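Local coordinates for uncharacterized protein (Mycobacterium smegmatis, PDB 4TMD), which is of unknown function, a DUF5642-family protein of the Mog1p/PsbP clan, probably exported and lipid-attached at the mycobacterial cell envelope, at residues Phe17-Ile31 and Gly67-Phe81. Sequence-based numbering, arbitrary orientation.
Sequences FGPEFKVSEVAPTGI and GNMAATAAEGEGNRF
Backbone hydrogen bonds are exchanged in pairs between Lys22 and Glu75, Ser24 and Ala73, and Val26 and Ala71, a textbook case of an edge strand closing an antiparallel sheet. The bonds are close to straight: Ser24 N lies 2.8 Å from Ala73 O, and Ala73 N meets Ser24 O at an N-H...O angle of 175°. Near Pro28 the register slips by one residue, a beta bulge, and pairing resumes with Thr29 and Met69 before Ile31 N donates to Gly67 O.

Aromatic packing gathers at the Phe17/Phe21 end. The methyl of Ala74 sits over the centre of the Phe17 ring, 5° off its normal, in a CH-pi contact with CB 3.5 Å from the centroid. Phe17 in turn puts CD2 over a face of Phe21. With CG of Phe21 anti to the carbonyl carbon (chi1 -78°), its CE1 is carried to 3.2 Å from Gly76 O, which lies oblique to the ring; the same CE1 meets the edge of Phe81 at CE2, 3.9 Å away. A second apolar patch lies beyond the bulge, where Ile31 lays CG2 on the Gly67 backbone, 3.4 Å from C, while Met69 CE approaches Ile31 CA.

Among the polar groups, one water donates to Glu20 O and accepts from Glu77 N; another bridges Glu25 OE1 and Thr72 OG1. Thr72 OG1 is also hydrogen-bonded to Val10 O, and Glu25 forms a salt bridge with Lys14.

Strand 22-30 is outermost in the chain's sheet. Strand 67-76 separates it from strand 79-88, reached through the type I' turn Gly76-Asn79. Helix 179-194 meets Phe17 through Leu185, Phe21 through Arg181 and Phe81 through both.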
ATOM      1  N   PHE A  17     -10.218 -12.387  -8.346  1.00 21.39           N
ATOM      2  CA  PHE A  17     -11.405 -12.021  -7.549  1.00 28.83           C
ATOM      3  C   PHE A  17     -12.684 -12.657  -8.107  1.00 36.27           C
ATOM      4  O   PHE A  17     -12.935 -12.604  -9.316  1.00 33.52           O
ATOM      5  CB  PHE A  17     -11.580 -10.498  -7.495  1.00 23.85           C
ATOM      6  CG  PHE A  17     -10.390  -9.773  -6.948  1.00 20.76           C
ATOM      7  CD1 PHE A  17      -9.438  -9.236  -7.802  1.00 22.26           C
ATOM      8  CD2 PHE A  17     -10.213  -9.650  -5.580  1.00 24.00           C
ATOM      9  CE1 PHE A  17      -8.328  -8.561  -7.299  1.00 21.02           C
ATOM     10  CE2 PHE A  17      -9.102  -8.979  -5.068  1.00 24.43           C
ATOM     11  CZ  PHE A  17      -8.157  -8.450  -5.933  1.00 19.36           C
ATOM     12  N   GLY A  18     -13.497 -13.243  -7.234  1.00 32.86           N
ATOM     13  CA  GLY A  18     -14.728 -13.890  -7.676  1.00 32.10           C
ATOM     14  C   GLY A  18     -15.826 -12.915  -8.067  1.00 35.60           C
ATOM     15  O   GLY A  18     -15.619 -11.699  -8.078  1.00 26.06           O
ATOM     16  N   PRO A  19     -17.022 -13.443  -8.383  1.00 35.16           N
ATOM     17  CA  PRO A  19     -18.143 -12.606  -8.829  1.00 29.48           C
ATOM     18  C   PRO A  19     -18.707 -11.712  -7.713  1.00 20.65           C
ATOM     19  O   PRO A  19     -19.440 -10.768  -8.012  1.00 26.15           O
ATOM     20  CB  PRO A  19     -19.183 -13.634  -9.282  1.00 32.51           C
ATOM     21  CG  PRO A  19     -18.895 -14.829  -8.449  1.00 33.95           C
ATOM     22  CD  PRO A  19     -17.403 -14.857  -8.246  1.00 24.02           C
ATOM     23  N   GLU A  20     -18.355 -11.982  -6.457  1.00 19.74           N
ATOM     24  CA  GLU A  20     -18.775 -11.111  -5.358  1.00 25.66           C
ATOM     25  C   GLU A  20     -17.952  -9.822  -5.316  1.00 26.37           C
ATOM     26  O   GLU A  20     -18.209  -8.926  -4.513  1.00 21.22           O
ATOM     27  CB  GLU A  20     -18.679 -11.842  -4.011  1.00 27.18           C
ATOM     28  CG  GLU A  20     -17.275 -12.008  -3.460  1.00 35.19           C
ATOM     29  CD  GLU A  20     -16.651 -13.355  -3.810  1.00 42.31           C
ATOM     30  OE1 GLU A  20     -16.758 -13.787  -4.981  1.00 35.83           O
ATOM     31  OE2 GLU A  20     -16.049 -13.980  -2.906  1.00 53.82           O
ATOM     32  N   PHE A  21     -16.961  -9.715  -6.190  1.00 19.38           N
ATOM     33  CA  PHE A  21     -16.151  -8.511  -6.226  1.00 17.83           C
ATOM     34  C   PHE A  21     -16.462  -7.682  -7.438  1.00 21.54           C
ATOM     35  O   PHE A  21     -16.662  -8.207  -8.535  1.00 21.28           O
ATOM     36  CB  PHE A  21     -14.658  -8.850  -6.220  1.00 21.92           C
ATOM     37  CG  PHE A  21     -14.138  -9.216  -4.879  1.00 23.35           C
ATOM     38  CD1 PHE A  21     -13.612  -8.240  -4.037  1.00 14.51           C
ATOM     39  CD2 PHE A  21     -14.169 -10.537  -4.450  1.00 27.88           C
ATOM     40  CE1 PHE A  21     -13.136  -8.583  -2.785  1.00 21.64           C
ATOM     41  CE2 PHE A  21     -13.691 -10.886  -3.199  1.00 25.23           C
ATOM     42  CZ  PHE A  21     -13.177  -9.915  -2.369  1.00 24.84           C
ATOM     43  N   LYS A  22     -16.484  -6.372  -7.235  1.00 13.26           N
ATOM     44  CA  LYS A  22     -16.510  -5.459  -8.347  1.00 16.80           C
ATOM     45  C   LYS A  22     -15.087  -5.014  -8.648  1.00 19.51           C
ATOM     46  O   LYS A  22     -14.422  -4.432  -7.795  1.00 21.26           O
ATOM     47  CB  LYS A  22     -17.387  -4.248  -8.047  1.00 18.21           C
ATOM     48  CG  LYS A  22     -17.501  -3.360  -9.249  1.00 19.88           C
ATOM     49  CD  LYS A  22     -18.303  -2.144  -8.938  1.00 22.31           C
ATOM     50  CE  LYS A  22     -18.487  -1.320 -10.165  1.00 16.84           C
ATOM     51  NZ  LYS A  22     -18.944   0.029  -9.778  1.00 25.12           N
ATOM     52  N   VAL A  23     -14.626  -5.277  -9.863  1.00 18.72           N
ATOM     53  CA  VAL A  23     -13.229  -5.016 -10.220  1.00 15.88           C
ATOM     54  C   VAL A  23     -13.109  -3.823 -11.161  1.00 19.21           C
ATOM     55  O   VAL A  23     -13.945  -3.635 -12.038  1.00 23.29           O
ATOM     56  CB  VAL A  23     -12.596  -6.262 -10.869  1.00 23.26           C
ATOM     57  CG1 VAL A  23     -11.239  -5.947 -11.479  1.00 25.24           C
ATOM     58  CG2 VAL A  23     -12.487  -7.376  -9.844  1.00 20.27           C
ATOM     59  N   SER A  24     -12.075  -3.015 -10.966  1.00 17.76           N
ATOM     60  CA  SER A  24     -11.749  -1.923 -11.879  1.00 19.18           C
ATOM     61  C   SER A  24     -10.247  -1.906 -12.155  1.00 24.89           C
ATOM     62  O   SER A  24      -9.477  -2.609 -11.495  1.00 19.31           O
ATOM     63  CB  SER A  24     -12.184  -0.579 -11.299  1.00 20.23           C
ATOM     64  OG  SER A  24     -11.565  -0.355 -10.039  1.00 26.13           O
ATOM     65  N   GLU A  25      -9.837  -1.090 -13.123  1.00 21.47           N
ATOM     66  CA  GLU A  25      -8.447  -1.041 -13.538  1.00 27.77           C
ATOM     67  C   GLU A  25      -8.014   0.373 -13.833  1.00 29.69           C
ATOM     68  O   GLU A  25      -8.833   1.221 -14.200  1.00 28.26           O
ATOM     69  CB  GLU A  25      -8.224  -1.900 -14.783  1.00 31.56           C
ATOM     70  CG  GLU A  25      -8.700  -3.326 -14.668  1.00 34.92           C
ATOM     71  CD  GLU A  25      -8.680  -4.027 -15.999  1.00 46.36           C
ATOM     72  OE1 GLU A  25      -7.583  -4.436 -16.427  1.00 51.47           O
ATOM     73  OE2 GLU A  25      -9.757  -4.178 -16.620  1.00 54.14           O
ATOM     74  N   VAL A  26      -6.719   0.619 -13.661  1.00 25.32           N
ATOM     75  CA  VAL A  26      -6.077   1.826 -14.155  1.00 22.72           C
ATOM     76  C   VAL A  26      -5.022   1.368 -15.155  1.00 25.30           C
ATOM     77  O   VAL A  26      -4.089   0.649 -14.792  1.00 23.42           O
ATOM     78  CB  VAL A  26      -5.421   2.663 -13.032  1.00 26.62           C
ATOM     79  CG1 VAL A  26      -4.631   3.844 -13.620  1.00 20.59           C
ATOM     80  CG2 VAL A  26      -6.450   3.145 -12.034  1.00 19.60           C
ATOM     81  N   ALA A  27      -5.193   1.747 -16.416  1.00 20.03           N
ATOM     82  CA  ALA A  27      -4.225   1.425 -17.459  1.00 21.86           C
ATOM     83  C   ALA A  27      -2.924   2.169 -17.206  1.00 17.97           C
ATOM     84  O   ALA A  27      -2.917   3.177 -16.505  1.00 22.87           O
ATOM     85  CB  ALA A  27      -4.789   1.782 -18.829  1.00 32.57           C
ATOM     86  N   PRO A  28      -1.808   1.664 -17.758  1.00 22.76           N
ATOM     87  CA  PRO A  28      -0.518   2.320 -17.523  1.00 23.07           C
ATOM     88  C   PRO A  28      -0.518   3.801 -17.891  1.00 27.20           C
ATOM     89  O   PRO A  28      -0.981   4.184 -18.961  1.00 31.44           O
ATOM     90  CB  PRO A  28       0.437   1.528 -18.410  1.00 25.88           C
ATOM     91  CG  PRO A  28      -0.159   0.160 -18.425  1.00 26.62           C
ATOM     92  CD  PRO A  28      -1.648   0.372 -18.450  1.00 20.18           C
ATOM     93  N   THR A  29      -0.020   4.617 -16.972  1.00 27.46           N
ATOM     94  CA  THR A  29      -0.005   6.065 -17.121  1.00 28.26           C
ATOM     95  C   THR A  29       1.095   6.621 -16.228  1.00 34.43           C
ATOM     96  O   THR A  29       1.511   5.949 -15.280  1.00 29.28           O
ATOM     97  CB  THR A  29      -1.370   6.685 -16.740  1.00 35.51           C
ATOM     98  OG1 THR A  29      -1.227   8.098 -16.572  1.00 44.30           O
ATOM     99  CG2 THR A  29      -1.866   6.104 -15.434  1.00 29.16           C
ATOM    100  N   GLY A  30       1.568   7.833 -16.521  1.00 35.76           N
ATOM    101  CA  GLY A  30       2.594   8.478 -15.711  1.00 32.03           C
ATOM    102  C   GLY A  30       2.298   8.437 -14.215  1.00 34.41           C
ATOM    103  O   GLY A  30       1.137   8.442 -13.812  1.00 33.36           O
ATOM    104  N   ILE A  31       3.336   8.381 -13.384  1.00 31.41           N
ATOM    105  CA  ILE A  31       3.125   8.253 -11.947  1.00 39.92           C
ATOM    106  C   ILE A  31       2.550   9.521 -11.342  1.00 45.49           C
ATOM    107  O   ILE A  31       2.797  10.622 -11.819  1.00 38.22           O
ATOM    108  CB  ILE A  31       4.423   7.933 -11.166  1.00 34.06           C
ATOM    109  CG1 ILE A  31       5.499   8.969 -11.481  1.00 42.04           C
ATOM    110  CG2 ILE A  31       4.905   6.519 -11.424  1.00 37.53           C
ATOM    111  CD1 ILE A  31       6.539   9.092 -10.385  1.00 51.82           C
ATOM    112  N   GLY A  67       8.228   7.943 -14.016  1.00 30.94           N
ATOM    113  CA  GLY A  67       7.800   6.569 -14.159  1.00 31.77           C
ATOM    114  C   GLY A  67       6.326   6.431 -14.479  1.00 34.32           C
ATOM    115  O   GLY A  67       5.612   7.417 -14.665  1.00 29.30           O
ATOM    116  N   ASN A  68       5.879   5.184 -14.531  1.00 27.06           N
ATOM    117  CA  ASN A  68       4.516   4.846 -14.888  1.00 17.89           C
ATOM    118  C   ASN A  68       3.907   3.944 -13.817  1.00 23.49           C
ATOM    119  O   ASN A  68       4.632   3.297 -13.058  1.00 15.83           O
ATOM    120  CB  ASN A  68       4.482   4.163 -16.254  1.00 20.81           C
ATOM    121  CG  ASN A  68       4.979   5.068 -17.373  1.00 32.76           C
ATOM    122  OD1 ASN A  68       4.582   6.226 -17.463  1.00 32.56           O
ATOM    123  ND2 ASN A  68       5.859   4.546 -18.218  1.00 34.93           N
ATOM    124  N   MET A  69       2.576   3.921 -13.765  1.00 22.57           N
ATOM    125  CA  MET A  69       1.825   3.095 -12.824  1.00 17.64           C
ATOM    126  C   MET A  69       0.640   2.473 -13.530  1.00 20.17           C
ATOM    127  O   MET A  69       0.106   3.040 -14.476  1.00 21.39           O
ATOM    128  CB  MET A  69       1.339   3.929 -11.635  1.00 18.93           C
ATOM    129  CG  MET A  69       0.556   5.131 -12.094  1.00 32.73           C
ATOM    130  SD  MET A  69      -0.611   5.798 -10.905  1.00 44.96           S
ATOM    131  CE  MET A  69       0.445   6.580  -9.729  1.00 30.26           C
ATOM    132  N   ALA A  70       0.249   1.296 -13.071  1.00 19.22           N
ATOM    133  CA  ALA A  70      -0.978   0.635 -13.492  1.00 17.35           C
ATOM    134  C   ALA A  70      -1.585   0.017 -12.250  1.00 18.29           C
ATOM    135  O   ALA A  70      -0.860  -0.324 -11.318  1.00 19.12           O
ATOM    136  CB  ALA A  70      -0.700  -0.441 -14.555  1.00 15.38           C
ATOM    137  N   ALA A  71      -2.897  -0.168 -12.229  1.00 16.06           N
ATOM    138  CA  ALA A  71      -3.514  -0.728 -11.042  1.00 19.24           C
ATOM    139  C   ALA A  71      -4.698  -1.636 -11.349  1.00 23.58           C
ATOM    140  O   ALA A  71      -5.324  -1.550 -12.410  1.00 16.08           O
ATOM    141  CB  ALA A  71      -3.935   0.384 -10.102  1.00 17.45           C
ATOM    142  N   THR A  72      -4.949  -2.553 -10.424  1.00 18.20           N
ATOM    143  CA  THR A  72      -6.160  -3.348 -10.427  1.00 19.13           C
ATOM    144  C   THR A  72      -6.779  -3.183  -9.044  1.00 16.56           C
ATOM    145  O   THR A  72      -6.082  -3.321  -8.037  1.00 16.78           O
ATOM    146  CB  THR A  72      -5.898  -4.823 -10.723  1.00 14.95           C
ATOM    147  OG1 THR A  72      -5.449  -4.962 -12.078  1.00 18.72           O
ATOM    148  CG2 THR A  72      -7.189  -5.634 -10.546  1.00 16.44           C
ATOM    149  N   ALA A  73      -8.065  -2.853  -8.991  1.00 14.68           N
ATOM    150  CA  ALA A  73      -8.727  -2.679  -7.695  1.00 14.28           C
ATOM    151  C   ALA A  73     -10.003  -3.503  -7.636  1.00 19.17           C
ATOM    152  O   ALA A  73     -10.613  -3.786  -8.670  1.00 20.59           O
ATOM    153  CB  ALA A  73      -9.018  -1.219  -7.452  1.00 20.02           C
ATOM    154  N   ALA A  74     -10.398  -3.910  -6.434  1.00 13.85           N
ATOM    155  CA  ALA A  74     -11.592  -4.741  -6.258  1.00 16.18           C
ATOM    156  C   ALA A  74     -12.306  -4.385  -4.975  1.00 20.46           C
ATOM    157  O   ALA A  74     -11.665  -4.176  -3.950  1.00 18.50           O
ATOM    158  CB  ALA A  74     -11.238  -6.201  -6.239  1.00 12.87           C
ATOM    159  N   GLU A  75     -13.635  -4.344  -5.024  1.00 18.85           N
ATOM    160  CA  GLU A  75     -14.431  -4.086  -3.831  1.00 18.34           C
ATOM    161  C   GLU A  75     -15.436  -5.200  -3.650  1.00 22.17           C
ATOM    162  O   GLU A  75     -16.142  -5.546  -4.596  1.00 18.30           O
ATOM    163  CB  GLU A  75     -15.142  -2.737  -3.937  1.00 21.50           C
ATOM    164  CG  GLU A  75     -14.195  -1.594  -4.228  1.00 25.57           C
ATOM    165  CD  GLU A  75     -14.796  -0.242  -3.895  1.00 35.15           C
ATOM    166  OE1 GLU A  75     -16.025  -0.165  -3.724  1.00 37.57           O
ATOM    167  OE2 GLU A  75     -14.030   0.736  -3.781  1.00 41.51           O
ATOM    168  N   GLY A  76     -15.481  -5.773  -2.448  1.00 21.15           N
ATOM    169  CA  GLY A  76     -16.407  -6.855  -2.149  1.00 19.88           C
ATOM    170  C   GLY A  76     -16.029  -7.564  -0.863  1.00 26.66           C
ATOM    171  O   GLY A  76     -14.912  -7.400  -0.387  1.00 23.41           O
ATOM    172  N   GLU A  77     -16.949  -8.363  -0.317  1.00 23.05           N
ATOM    173  CA  GLU A  77     -16.773  -9.007   0.982  1.00 22.41           C
ATOM    174  C   GLU A  77     -16.368  -7.985   2.058  1.00 24.73           C
ATOM    175  O   GLU A  77     -15.574  -8.287   2.942  1.00 28.44           O
ATOM    176  CB  GLU A  77     -15.729 -10.131   0.901  1.00 26.97           C
ATOM    177  CG  GLU A  77     -16.115 -11.332   0.017  1.00 37.62           C
ATOM    178  CD  GLU A  77     -17.099 -12.294   0.690  1.00 48.33           C
ATOM    179  OE1 GLU A  77     -17.225 -12.258   1.936  1.00 58.83           O
ATOM    180  OE2 GLU A  77     -17.746 -13.092  -0.031  1.00 52.42           O
ATOM    181  N   GLY A  78     -16.888  -6.769   1.957  1.00 17.08           N
ATOM    182  CA  GLY A  78     -16.639  -5.754   2.964  1.00 22.57           C
ATOM    183  C   GLY A  78     -15.257  -5.127   2.921  1.00 21.44           C
ATOM    184  O   GLY A  78     -14.891  -4.355   3.811  1.00 16.67           O
ATOM    185  N   ASN A  79     -14.475  -5.472   1.900  1.00 18.50           N
ATOM    186  CA  ASN A  79     -13.128  -4.923   1.734  1.00 19.44           C
ATOM    187  C   ASN A  79     -12.941  -4.246   0.394  1.00 18.22           C
ATOM    188  O   ASN A  79     -13.642  -4.549  -0.558  1.00 18.08           O
ATOM    189  CB  ASN A  79     -12.067  -6.017   1.846  1.00 19.63           C
ATOM    190  CG  ASN A  79     -11.873  -6.516   3.253  1.00 26.01           C
ATOM    191  OD1 ASN A  79     -11.019  -7.360   3.491  1.00 25.26           O
ATOM    192  ND2 ASN A  79     -12.661  -6.008   4.194  1.00 24.04           N
ATOM    193  N   ARG A  80     -11.964  -3.351   0.331  1.00 15.06           N
ATOM    194  CA  ARG A  80     -11.421  -2.868  -0.924  1.00 19.25           C
ATOM    195  C   ARG A  80      -9.938  -3.255  -1.005  1.00 18.29           C
ATOM    196  O   ARG A  80      -9.183  -3.057  -0.046  1.00 15.90           O
ATOM    197  CB  ARG A  80     -11.583  -1.356  -1.034  1.00 15.49           C
ATOM    198  CG  ARG A  80     -10.869  -0.662  -2.233  1.00 22.53           C
ATOM    199  CD  ARG A  80     -11.062   0.854  -2.072  1.00 33.21           C
ATOM    200  NE  ARG A  80     -10.294   1.682  -2.996  1.00 57.67           N
ATOM    201  CZ  ARG A  80     -10.536   2.977  -3.209  1.00 64.54           C
ATOM    202  NH1 ARG A  80     -11.531   3.582  -2.571  1.00 70.01           N
ATOM    203  NH2 ARG A  80      -9.794   3.671  -4.067  1.00 56.87           N
ATOM    204  N   PHE A  81      -9.534  -3.797  -2.153  1.00 15.88           N
ATOM    205  CA  PHE A  81      -8.128  -4.087  -2.446  1.00 19.97           C
ATOM    206  C   PHE A  81      -7.675  -3.279  -3.638  1.00 18.75           C
ATOM    207  O   PHE A  81      -8.337  -3.284  -4.674  1.00 17.14           O
ATOM    208  CB  PHE A  81      -7.915  -5.581  -2.733  1.00 20.30           C
ATOM    209  CG  PHE A  81      -8.349  -6.465  -1.619  1.00 22.57           C
ATOM    210  CD1 PHE A  81      -7.481  -6.779  -0.582  1.00 16.46           C
ATOM    211  CD2 PHE A  81      -9.646  -6.973  -1.589  1.00 19.49           C
ATOM    212  CE1 PHE A  81      -7.895  -7.582   0.461  1.00 15.32           C
ATOM    213  CE2 PHE A  81     -10.066  -7.771  -0.540  1.00 19.51           C
ATOM    214  CZ  PHE A  81      -9.190  -8.080   0.489  1.00 17.31           C
TER
HETATM  215  O   HOH W   1     -19.448  -8.592  -1.899  1.00 25.60           O
HETATM  216  O   HOH W   2     -19.118  -6.171  -4.819  1.00 41.59           O
HETATM  217  O   HOH W   3      -5.232  -3.585 -14.849  1.00 31.21           O